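Local coordinates for protein type III restriction-modification enzyme EcoP15I Res subunit (Escherichia coli, PDB 4ZCF) that cleaves DNA 25-27 base pairs downstream of one of two inversely oriented recognition sites, as the ATP-dependent restriction subunit working with Mod methyltransferase subunits, at residues A75-I80 with Y260-Y265. Residues are numbered along the deposited sequence; the frame is centred on the assembly and turned at random.
Sequences AKSNII and YKNLVY
Asn262, just before strand 263-267, reaches across to the start of strand 79-84. Asn262 CB sits 3.3 Å from Ile79 O, and Asn262 CG 3.6 Å from the same oxygen. With CG beside its own backbone N (chi1 -72°), the amide turns back along 75-80, and Asn262 ND2 donates to Ile79 O at 3.0 Å, with Ser77 O 3.3 Å from Asn262 ND2. The bond to Ile79 is fairly straight, 158° at the hydrogen; the oxygen lies nearly in the amide plane, while the donor stands above the carbonyl plane. At the other branch, OD1 accepts from the backbone N of Asn74, so both ends of the amide are held and its flip is fixed. An alanine here would remove the amide, with its bonds to Ile79 O and Asn74 N, and would probably loosen the lead-in to both strands. Alongside, Lys261 crosses Ile79 obliquely, Lys261 CB 3.7 Å from Ile79 CG2; the chain then bends at chi2 (-89°). Deeper in, Ile80 CG2 meets Val264 CB at 4.0 Å, near Val24. The backbone of Asn262 hydrogen-bonds to Asp81, and from there 79-84 and 263-267 run parallel: this is the edge of the seven-stranded parallel sheet of the N-terminal RecA-like helicase domain, strand 263-267 outermost.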
loop_
_atom_site.group_PDB
_atom_site.type_symbol
_atom_site.label_atom_id
_atom_site.label_comp_id
_atom_site.label_asym_id
_atom_site.label_seq_id
_atom_site.Cartn_x
_atom_site.Cartn_y
_atom_site.Cartn_z
ATOM N N ALA C 75 28.605 -26.910 24.707
ATOM C CA ALA C 75 29.461 -26.203 23.733
ATOM C C ALA C 75 29.152 -26.567 22.269
ATOM O O ALA C 75 29.656 -25.902 21.362
ATOM C CB ALA C 75 30.935 -26.461 24.036
ATOM N N LYS C 76 28.342 -27.622 22.042
ATOM C CA LYS C 76 27.934 -28.061 20.697
ATOM C C LYS C 76 26.456 -27.622 20.430
ATOM O O LYS C 76 25.658 -28.384 19.882
ATOM C CB LYS C 76 28.102 -29.580 20.565
ATOM N N SER C 77 26.114 -26.379 20.841
ATOM C CA SER C 77 24.773 -25.786 20.757
ATOM C C SER C 77 24.897 -24.267 20.799
ATOM O O SER C 77 25.570 -23.732 21.685
ATOM C CB SER C 77 23.907 -26.281 21.920
ATOM O OG SER C 77 22.673 -25.595 22.054
ATOM N N ASN C 78 24.263 -23.572 19.834
ATOM C CA ASN C 78 24.295 -22.100 19.744
ATOM C C ASN C 78 23.127 -21.448 20.493
ATOM O O ASN C 78 22.889 -20.250 20.355
ATOM C CB ASN C 78 24.404 -21.615 18.274
ATOM C CG ASN C 78 23.305 -22.066 17.323
ATOM O OD1 ASN C 78 22.385 -22.823 17.657
ATOM N ND2 ASN C 78 23.397 -21.611 16.090
ATOM N N ILE C 79 22.435 -22.241 21.317
ATOM C CA ILE C 79 21.313 -21.806 22.123
ATOM C C ILE C 79 21.769 -21.326 23.496
ATOM O O ILE C 79 22.318 -22.099 24.277
ATOM C CB ILE C 79 20.209 -22.888 22.173
ATOM C CG1 ILE C 79 19.689 -23.198 20.740
ATOM C CG2 ILE C 79 19.068 -22.484 23.120
ATOM C CD1 ILE C 79 18.977 -24.512 20.594
ATOM N N ILE C 80 21.537 -20.040 23.778
ATOM C CA ILE C 80 21.841 -19.394 25.056
ATOM C C ILE C 80 20.505 -19.190 25.814
ATOM O O ILE C 80 19.513 -18.762 25.205
ATOM C CB ILE C 80 22.624 -18.074 24.809
ATOM C CG1 ILE C 80 23.900 -18.344 23.977
ATOM C CG2 ILE C 80 22.947 -17.346 26.118
ATOM C CD1 ILE C 80 24.428 -17.176 23.194
ATOM N N TYR C 260 17.532 -26.931 29.797
ATOM C CA TYR C 260 18.375 -25.863 29.294
ATOM C C TYR C 260 19.318 -26.361 28.232
ATOM O O TYR C 260 19.491 -27.567 28.047
ATOM C CB TYR C 260 19.195 -25.240 30.448
ATOM C CG TYR C 260 18.373 -24.726 31.614
ATOM C CD1 TYR C 260 17.650 -23.539 31.514
ATOM C CD2 TYR C 260 18.380 -25.384 32.841
ATOM C CE1 TYR C 260 16.897 -23.056 32.587
ATOM C CE2 TYR C 260 17.641 -24.905 33.925
ATOM C CZ TYR C 260 16.891 -23.745 33.791
ATOM O OH TYR C 260 16.155 -23.265 34.852
ATOM N N LYS C 261 19.956 -25.416 27.548
ATOM C CA LYS C 261 20.986 -25.673 26.554
ATOM C C LYS C 261 22.270 -25.047 27.089
ATOM O O LYS C 261 23.223 -25.774 27.362
ATOM C CB LYS C 261 20.582 -25.176 25.156
ATOM C CG LYS C 261 19.422 -25.974 24.544
ATOM C CD LYS C 261 19.901 -27.184 23.750
ATOM C CE LYS C 261 18.909 -28.322 23.772
ATOM N NZ LYS C 261 19.154 -29.287 22.665
ATOM N N ASN C 262 22.261 -23.736 27.352
ATOM C CA ASN C 262 23.377 -23.007 27.952
ATOM C C ASN C 262 22.796 -21.958 28.902
ATOM O O ASN C 262 22.548 -20.826 28.490
ATOM C CB ASN C 262 24.285 -22.385 26.878
ATOM C CG ASN C 262 25.120 -23.398 26.125
ATOM O OD1 ASN C 262 26.036 -24.006 26.675
ATOM N ND2 ASN C 262 24.840 -23.601 24.850
ATOM N N LEU C 263 22.507 -22.355 30.160
ATOM C CA LEU C 263 21.930 -21.437 31.138
ATOM C C LEU C 263 22.959 -20.419 31.576
ATOM O O LEU C 263 23.988 -20.760 32.166
ATOM C CB LEU C 263 21.248 -22.144 32.316
ATOM C CG LEU C 263 20.614 -21.229 33.368
ATOM C CD1 LEU C 263 19.495 -20.382 32.779
ATOM C CD2 LEU C 263 20.102 -22.026 34.546
ATOM N N VAL C 264 22.682 -19.163 31.230
ATOM C CA VAL C 264 23.564 -18.032 31.435
ATOM C C VAL C 264 23.096 -17.093 32.562
ATOM O O VAL C 264 23.929 -16.485 33.241
ATOM C CB VAL C 264 23.786 -17.379 30.046
ATOM C CG1 VAL C 264 23.187 -15.985 29.914
ATOM C CG2 VAL C 264 25.240 -17.418 29.643
ATOM N N TYR C 265 21.774 -17.021 32.801
ATOM C CA TYR C 265 21.201 -16.164 33.825
ATOM C C TYR C 265 19.904 -16.764 34.378
ATOM O O TYR C 265 19.108 -17.282 33.617
ATOM C CB TYR C 265 20.994 -14.735 33.259
ATOM C CG TYR C 265 20.421 -13.742 34.249
ATOM C CD1 TYR C 265 21.203 -13.216 35.270
ATOM C CD2 TYR C 265 19.088 -13.347 34.178
ATOM C CE1 TYR C 265 20.659 -12.364 36.230
ATOM C CE2 TYR C 265 18.540 -12.478 35.118
ATOM C CZ TYR C 265 19.334 -11.976 36.135
ATOM O OH TYR C 265 18.810 -11.104 37.054
#